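Local atomic coordinates of pyocyanin demethylase (Mycobacterium fortuitum subsp. fortuitum DSM 46621 = ATCC 6841, PDB entry 5K21), a protein that demethylates the phenazine pyocyanin by a tautomerizing reaction, which degrades this pigment and inhibits Pseudomonas aeruginosa biofilms. Residues P92-G104 with S112-P124. Sequence-based numbering, arbitrary orientation.
Sequences PHTLAPFTMAITG and SKGELTVSGVATP. With 6QF (phenazin-1-ol), chain F.
Phe98 and Val118 run alongside each other into the barrel from neighbouring antiparallel strands. Their backbones form a hydrogen-bonded pair. Val118 N donates to Phe98 O at 2.7 Å, nearly straight, and Phe98 N returns a longer bond to Val118 O. The same pattern runs on through Met100 with Leu116. At Ile102 with Gly114 it is less regular: Ile102 N sits above the carbonyl plane of Gly114, and the return bond is weak.

In Phe98, chi1 of 60° wedges CG between the two backbone branches, which lays one ring face over Val118 CB. This CB lies 3.9 Å from the ring centroid in a CH-pi contact, 22° off the normal. CE1 and CZ of Phe98 touch this valine, and the ring edge meets the bound phenazin-1-ol, with CZ of Phe98 3.4 Å from ligand C14.

The Met100 chain follows the same side of the sheet. CB and CG pass close to Leu116 O. With chi2 extended (-176°), Met100 SD reaches 3.8 Å from ligand C14; the bend at chi3 then swings CE back near that same atom. Val118 CG2 approaches C13. At the other end of the ligand, His93 NE2 donates to O19 at 2.9 Å. Asp40 OD2 holds a further hydrogen bond to the ligand.

On the other face, Thr99 OG1 and Thr117 OG1 share a 2.7 Å hydrogen bond, and Ala101 packs on Thr106 of the second subunit. Near the turn end of the hairpin, Lys113 NZ reaches back to the backbone O of Thr103, 2.8 Å away.

Strands 83-92 and 127-132 flank the pair. This is a beta hairpin of the allene oxide cyclase-like barrel, whose inward side chains form part of the phenazine pocket.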
ATOM      1  N   PRO B  92      10.961 -11.787  -5.643  1.00 40.28           N
ATOM      2  CA  PRO B  92      11.574 -12.620  -4.612  1.00 44.74           C
ATOM      3  C   PRO B  92      12.216 -11.753  -3.541  1.00 47.21           C
ATOM      4  O   PRO B  92      12.757 -10.681  -3.820  1.00 43.67           O
ATOM      5  CB  PRO B  92      12.607 -13.445  -5.387  1.00 46.79           C
ATOM      6  CG  PRO B  92      12.071 -13.494  -6.795  1.00 46.41           C
ATOM      7  CD  PRO B  92      11.400 -12.163  -7.001  1.00 43.94           C
ATOM      8  N   HIS B  93      12.127 -12.216  -2.302  1.00 55.34           N
ATOM      9  CA  HIS B  93      12.659 -11.497  -1.156  1.00 62.16           C
ATOM     10  C   HIS B  93      13.871 -12.272  -0.652  1.00 61.41           C
ATOM     11  O   HIS B  93      13.829 -12.985   0.355  1.00 65.17           O
ATOM     12  CB  HIS B  93      11.585 -11.334  -0.083  1.00 73.36           C
ATOM     13  CG  HIS B  93      11.951 -10.366   1.000  1.00 81.29           C
ATOM     14  ND1 HIS B  93      12.468 -10.765   2.214  1.00 86.15           N
ATOM     15  CD2 HIS B  93      11.866  -9.014   1.051  1.00 82.48           C
ATOM     16  CE1 HIS B  93      12.688  -9.700   2.965  1.00 87.02           C
ATOM     17  NE2 HIS B  93      12.332  -8.626   2.283  1.00 84.65           N
ATOM     18  N   THR B  94      14.947 -12.161  -1.422  1.00 55.81           N
ATOM     19  CA  THR B  94      16.206 -12.847  -1.197  1.00 54.48           C
ATOM     20  C   THR B  94      17.316 -11.806  -1.148  1.00 50.86           C
ATOM     21  O   THR B  94      17.074 -10.608  -1.284  1.00 49.52           O
ATOM     22  CB  THR B  94      16.472 -13.872  -2.306  1.00 56.20           C
ATOM     23  OG1 THR B  94      16.805 -13.183  -3.518  1.00 52.57           O
ATOM     24  CG2 THR B  94      15.251 -14.741  -2.547  1.00 56.79           C
ATOM     25  N   LEU B  95      18.549 -12.265  -0.962  1.00 49.51           N
ATOM     26  CA  LEU B  95      19.685 -11.349  -0.956  1.00 46.32           C
ATOM     27  C   LEU B  95      20.027 -10.808  -2.345  1.00 41.36           C
ATOM     28  O   LEU B  95      20.814  -9.862  -2.442  1.00 43.53           O
ATOM     29  CB  LEU B  95      20.897 -12.024  -0.316  1.00 50.55           C
ATOM     30  CG  LEU B  95      20.583 -12.694   1.025  1.00 53.58           C
ATOM     31  CD1 LEU B  95      21.817 -13.350   1.612  1.00 57.14           C
ATOM     32  CD2 LEU B  95      19.971 -11.697   2.013  1.00 52.16           C
ATOM     33  N   ALA B  96      19.490 -11.391  -3.410  1.00 37.41           N
ATOM     34  CA  ALA B  96      19.781 -10.905  -4.749  1.00 38.84           C
ATOM     35  C   ALA B  96      19.246  -9.486  -4.946  1.00 36.12           C
ATOM     36  O   ALA B  96      18.254  -9.091  -4.333  1.00 33.29           O
ATOM     37  CB  ALA B  96      19.164 -11.816  -5.804  1.00 40.00           C
ATOM     38  N   PRO B  97      19.881  -8.699  -5.803  1.00 35.85           N
ATOM     39  CA  PRO B  97      19.327  -7.383  -6.114  1.00 32.96           C
ATOM     40  C   PRO B  97      17.918  -7.541  -6.659  1.00 30.04           C
ATOM     41  O   PRO B  97      17.615  -8.496  -7.374  1.00 32.61           O
ATOM     42  CB  PRO B  97      20.273  -6.831  -7.187  1.00 35.59           C
ATOM     43  CG  PRO B  97      21.487  -7.673  -7.141  1.00 40.57           C
ATOM     44  CD  PRO B  97      21.081  -9.007  -6.603  1.00 40.98           C
ATOM     45  N   PHE B  98      17.041  -6.618  -6.304  1.00 27.29           N
ATOM     46  CA  PHE B  98      15.719  -6.587  -6.908  1.00 28.96           C
ATOM     47  C   PHE B  98      15.355  -5.149  -7.215  1.00 29.31           C
ATOM     48  O   PHE B  98      15.873  -4.212  -6.600  1.00 27.78           O
ATOM     49  CB  PHE B  98      14.647  -7.231  -6.013  1.00 27.70           C
ATOM     50  CG  PHE B  98      14.503  -6.568  -4.671  1.00 28.99           C
ATOM     51  CD1 PHE B  98      15.363  -6.887  -3.636  1.00 29.47           C
ATOM     52  CD2 PHE B  98      13.512  -5.630  -4.453  1.00 27.21           C
ATOM     53  CE1 PHE B  98      15.225  -6.279  -2.384  1.00 29.57           C
ATOM     54  CE2 PHE B  98      13.369  -5.009  -3.199  1.00 26.86           C
ATOM     55  CZ  PHE B  98      14.232  -5.342  -2.180  1.00 29.07           C
ATOM     56  N   THR B  99      14.481  -4.985  -8.198  1.00 31.80           N
ATOM     57  CA  THR B  99      14.136  -3.681  -8.733  1.00 30.71           C
ATOM     58  C   THR B  99      12.673  -3.394  -8.449  1.00 29.83           C
ATOM     59  O   THR B  99      11.793  -4.206  -8.757  1.00 32.96           O
ATOM     60  CB  THR B  99      14.434  -3.610 -10.223  1.00 31.97           C
ATOM     61  OG1 THR B  99      15.846  -3.758 -10.418  1.00 29.27           O
ATOM     62  CG2 THR B  99      13.978  -2.263 -10.805  1.00 32.87           C
ATOM     63  N   MET B 100      12.434  -2.244  -7.856  1.00 23.31           N
ATOM     64  CA  MET B 100      11.121  -1.719  -7.529  1.00 21.54           C
ATOM     65  C   MET B 100      10.730  -0.693  -8.571  1.00 24.52           C
ATOM     66  O   MET B 100      11.587  -0.082  -9.220  1.00 27.04           O
ATOM     67  CB  MET B 100      11.116  -1.054  -6.144  1.00 22.13           C
ATOM     68  CG  MET B 100      11.763  -1.865  -5.039  1.00 25.15           C
ATOM     69  SD  MET B 100      11.594  -1.049  -3.433  1.00 25.04           S
ATOM     70  CE  MET B 100       9.853  -1.313  -3.110  1.00 23.47           C
ATOM     71  N   ALA B 101       9.431  -0.545  -8.766  1.00 24.36           N
ATOM     72  CA  ALA B 101       8.903   0.490  -9.629  1.00 26.90           C
ATOM     73  C   ALA B 101       8.736   1.753  -8.803  1.00 26.05           C
ATOM     74  O   ALA B 101       8.156   1.712  -7.716  1.00 25.58           O
ATOM     75  CB  ALA B 101       7.568   0.067 -10.243  1.00 28.41           C
ATOM     76  N   ILE B 102       9.272   2.866  -9.303  1.00 23.36           N
ATOM     77  CA  ILE B 102       8.973   4.157  -8.699  1.00 24.26           C
ATOM     78  C   ILE B 102       7.659   4.634  -9.290  1.00 23.91           C
ATOM     79  O   ILE B 102       7.552   4.811 -10.509  1.00 24.48           O
ATOM     80  CB  ILE B 102      10.095   5.171  -8.959  1.00 26.31           C
ATOM     81  CG1 ILE B 102      11.338   4.790  -8.157  1.00 26.87           C
ATOM     82  CG2 ILE B 102       9.626   6.578  -8.583  1.00 26.05           C
ATOM     83  CD1 ILE B 102      12.555   5.650  -8.490  1.00 29.81           C
ATOM     84  N   THR B 103       6.657   4.843  -8.426  1.00 23.88           N
ATOM     85  CA  THR B 103       5.315   5.171  -8.891  1.00 27.58           C
ATOM     86  C   THR B 103       4.968   6.644  -8.772  1.00 26.39           C
ATOM     87  O   THR B 103       3.971   7.073  -9.361  1.00 30.88           O
ATOM     88  CB  THR B 103       4.262   4.380  -8.118  1.00 30.43           C
ATOM     89  OG1 THR B 103       4.388   4.702  -6.738  1.00 26.74           O
ATOM     90  CG2 THR B 103       4.441   2.881  -8.320  1.00 33.58           C
ATOM     91  N   GLY B 104       5.748   7.416  -8.033  1.00 26.76           N
ATOM     92  CA  GLY B 104       5.479   8.830  -7.887  1.00 28.43           C
ATOM     93  C   GLY B 104       6.352   9.416  -6.799  1.00 26.85           C
ATOM     94  O   GLY B 104       7.316   8.791  -6.341  1.00 25.97           O
ATOM     95  N   SER B 112       7.070  11.743 -10.686  1.00 52.14           N
ATOM     96  CA  SER B 112       8.200  10.894 -11.019  1.00 47.13           C
ATOM     97  C   SER B 112       7.734   9.494 -11.364  1.00 38.22           C
ATOM     98  O   SER B 112       6.772   8.981 -10.796  1.00 36.56           O
ATOM     99  CB  SER B 112       9.184  10.791  -9.850  1.00 49.68           C
ATOM    100  OG  SER B 112      10.006  11.936  -9.764  1.00 57.15           O
ATOM    101  N   LYS B 113       8.442   8.871 -12.290  1.00 32.96           N
ATOM    102  CA  LYS B 113       8.347   7.440 -12.523  1.00 33.71           C
ATOM    103  C   LYS B 113       9.765   6.911 -12.623  1.00 37.97           C
ATOM    104  O   LYS B 113      10.733   7.677 -12.697  1.00 45.92           O
ATOM    105  CB  LYS B 113       7.568   7.089 -13.799  1.00 36.36           C
ATOM    106  CG  LYS B 113       6.126   7.547 -13.822  1.00 37.86           C
ATOM    107  CD  LYS B 113       5.310   6.737 -12.828  1.00 37.57           C
ATOM    108  CE  LYS B 113       3.831   7.089 -12.880  1.00 42.13           C
ATOM    109  NZ  LYS B 113       3.059   6.309 -11.849  1.00 43.03           N
ATOM    110  N   GLY B 114       9.889   5.595 -12.667  1.00 31.48           N
ATOM    111  CA  GLY B 114      11.183   4.992 -12.880  1.00 30.25           C
ATOM    112  C   GLY B 114      11.364   3.731 -12.074  1.00 28.99           C
ATOM    113  O   GLY B 114      10.409   2.973 -11.863  1.00 29.13           O
ATOM    114  N   GLU B 115      12.599   3.464 -11.668  1.00 27.70           N
ATOM    115  CA  GLU B 115      12.923   2.210 -11.018  1.00 27.04           C
ATOM    116  C   GLU B 115      13.970   2.429  -9.943  1.00 26.08           C
ATOM    117  O   GLU B 115      14.736   3.398  -9.959  1.00 25.39           O
ATOM    118  CB  GLU B 115      13.400   1.176 -12.031  1.00 31.85           C
ATOM    119  CG  GLU B 115      14.656   1.547 -12.703  1.00 35.53           C
ATOM    120  CD  GLU B 115      14.965   0.614 -13.845  1.00 47.11           C
ATOM    121  OE1 GLU B 115      14.794  -0.605 -13.664  1.00 48.68           O
ATOM    122  OE2 GLU B 115      15.367   1.106 -14.920  1.00 52.65           O
ATOM    123  N   LEU B 116      13.945   1.540  -8.972  1.00 23.28           N
ATOM    124  CA  LEU B 116      14.843   1.605  -7.833  1.00 22.13           C
ATOM    125  C   LEU B 116      15.340   0.198  -7.559  1.00 24.57           C
ATOM    126  O   LEU B 116      14.540  -0.695  -7.262  1.00 26.37           O
ATOM    127  CB  LEU B 116      14.105   2.209  -6.641  1.00 20.11           C
ATOM    128  CG  LEU B 116      14.826   2.468  -5.316  1.00 22.91           C
ATOM    129  CD1 LEU B 116      14.003   3.410  -4.487  1.00 26.67           C
ATOM    130  CD2 LEU B 116      15.017   1.193  -4.520  1.00 22.40           C
ATOM    131  N   THR B 117      16.646  -0.004  -7.689  1.00 23.45           N
ATOM    132  CA  THR B 117      17.228  -1.321  -7.500  1.00 24.73           C
ATOM    133  C   THR B 117      17.893  -1.393  -6.134  1.00 25.02           C
ATOM    134  O   THR B 117      18.773  -0.584  -5.811  1.00 24.35           O
ATOM    135  CB  THR B 117      18.214  -1.653  -8.613  1.00 27.88           C
ATOM    136  OG1 THR B 117      17.503  -1.683  -9.856  1.00 30.69           O
ATOM    137  CG2 THR B 117      18.867  -3.003  -8.357  1.00 27.61           C
ATOM    138  N   VAL B 118      17.491  -2.381  -5.360  1.00 24.43           N
ATOM    139  CA  VAL B 118      18.010  -2.602  -4.013  1.00 25.12           C
ATOM    140  C   VAL B 118      19.064  -3.690  -4.097  1.00 29.96           C
ATOM    141  O   VAL B 118      18.787  -4.791  -4.582  1.00 31.08           O
ATOM    142  CB  VAL B 118      16.896  -3.005  -3.053  1.00 22.95           C
ATOM    143  CG1 VAL B 118      17.450  -3.198  -1.625  1.00 25.53           C
ATOM    144  CG2 VAL B 118      15.793  -1.995  -3.081  1.00 22.44           C
ATOM    145  N   SER B 119      20.270  -3.374  -3.660  1.00 33.93           N
ATOM    146  CA  SER B 119      21.378  -4.310  -3.664  1.00 43.41           C
ATOM    147  C   SER B 119      21.962  -4.402  -2.262  1.00 45.09           C
ATOM    148  O   SER B 119      21.907  -3.447  -1.479  1.00 41.42           O
ATOM    149  CB  SER B 119      22.451  -3.899  -4.691  1.00 47.85           C
ATOM    150  OG  SER B 119      22.986  -2.634  -4.378  1.00 52.71           O
ATOM    151  N   GLY B 120      22.458  -5.589  -1.934  1.00 54.55           N
ATOM    152  CA  GLY B 120      23.062  -5.842  -0.639  1.00 55.31           C
ATOM    153  C   GLY B 120      22.086  -5.730   0.507  1.00 52.47           C
ATOM    154  O   GLY B 120      22.476  -5.346   1.616  1.00 50.43           O
ATOM    155  N   VAL B 121      20.817  -6.068   0.270  1.00 52.38           N
ATOM    156  CA  VAL B 121      19.813  -5.929   1.311  1.00 56.18           C
ATOM    157  C   VAL B 121      20.255  -6.754   2.513  1.00 63.05           C
ATOM    158  O   VAL B 121      20.773  -7.869   2.370  1.00 64.00           O
ATOM    159  CB  VAL B 121      18.430  -6.352   0.788  1.00 57.97           C
ATOM    160  CG1 VAL B 121      18.360  -7.868   0.578  1.00 63.71           C
ATOM    161  CG2 VAL B 121      17.325  -5.852   1.713  1.00 58.14           C
ATOM    162  N   ALA B 122      20.088  -6.188   3.705  1.00 66.99           N
ATOM    163  CA  ALA B 122      20.473  -6.850   4.948  1.00 75.01           C
ATOM    164  C   ALA B 122      21.980  -7.096   5.018  1.00 73.50           C
ATOM    165  O   ALA B 122      22.434  -8.081   5.603  1.00 78.05           O
ATOM    166  CB  ALA B 122      19.708  -8.161   5.138  1.00 83.72           C
ATOM    167  N   THR B 123      22.764  -6.218   4.409  1.00 65.84           N
ATOM    168  CA  THR B 123      24.206  -6.168   4.582  1.00 63.44           C
ATOM    169  C   THR B 123      24.572  -4.745   4.961  1.00 61.53           C
ATOM    170  O   THR B 123      23.763  -3.823   4.804  1.00 57.01           O
ATOM    171  CB  THR B 123      24.974  -6.572   3.311  1.00 60.54           C
ATOM    172  OG1 THR B 123      24.907  -5.514   2.333  1.00 54.07           O
ATOM    173  CG2 THR B 123      24.414  -7.847   2.722  1.00 62.28           C
ATOM    174  N   PRO B 124      25.781  -4.527   5.488  1.00 65.83           N
ATOM    175  CA  PRO B 124      26.214  -3.150   5.777  1.00 64.53           C
ATOM    176  C   PRO B 124      26.373  -2.284   4.539  1.00 60.02           C
ATOM    177  O   PRO B 124      26.451  -1.056   4.675  1.00 60.07           O
ATOM    178  CB  PRO B 124      27.559  -3.342   6.498  1.00 70.17           C
ATOM    179  CG  PRO B 124      27.982  -4.745   6.185  1.00 74.37           C
ATOM    180  CD  PRO B 124      26.724  -5.528   6.015  1.00 72.45           C
TER
HETATM  181  C4  6QF F 201      13.041  -5.064   3.969  1.00 45.20           C
HETATM  182  C5  6QF F 201      12.788  -6.095   4.997  1.00 43.94           C
HETATM  183  C6  6QF F 201      13.382  -6.073   6.222  1.00 42.78           C
HETATM  184  C10 6QF F 201      13.658  -3.034   2.217  1.00 46.56           C
HETATM  185  C13 6QF F 201      13.338  -2.005   0.011  1.00 45.29           C
HETATM  186  C15 6QF F 201      12.166  -4.018   0.525  1.00 45.29           C
HETATM  187  C1  6QF F 201      14.286  -5.011   6.557  1.00 44.14           C
HETATM  188  C2  6QF F 201      14.548  -4.047   5.661  1.00 45.19           C
HETATM  189  C3  6QF F 201      13.956  -4.001   4.327  1.00 45.19           C
HETATM  190  N7  6QF F 201      14.243  -3.019   3.445  1.00 47.46           N
HETATM  191  N8  6QF F 201      12.460  -5.087   2.738  1.00 45.21           N
HETATM  192  C9  6QF F 201      12.748  -4.082   1.854  1.00 46.45           C
HETATM  193  C11 6QF F 201      13.911  -2.006   1.219  1.00 45.34           C
HETATM  194  C14 6QF F 201      12.436  -3.046  -0.351  1.00 45.35           C
HETATM  195  O19 6QF F 201      11.936  -7.081   4.655  1.00 42.32           O
HETATM  196  O   HOH W   1      22.756  -7.956  -3.495  1.00 43.65           O
HETATM  197  O   HOH W   2      22.730  -9.250  -0.087  1.00 52.02           O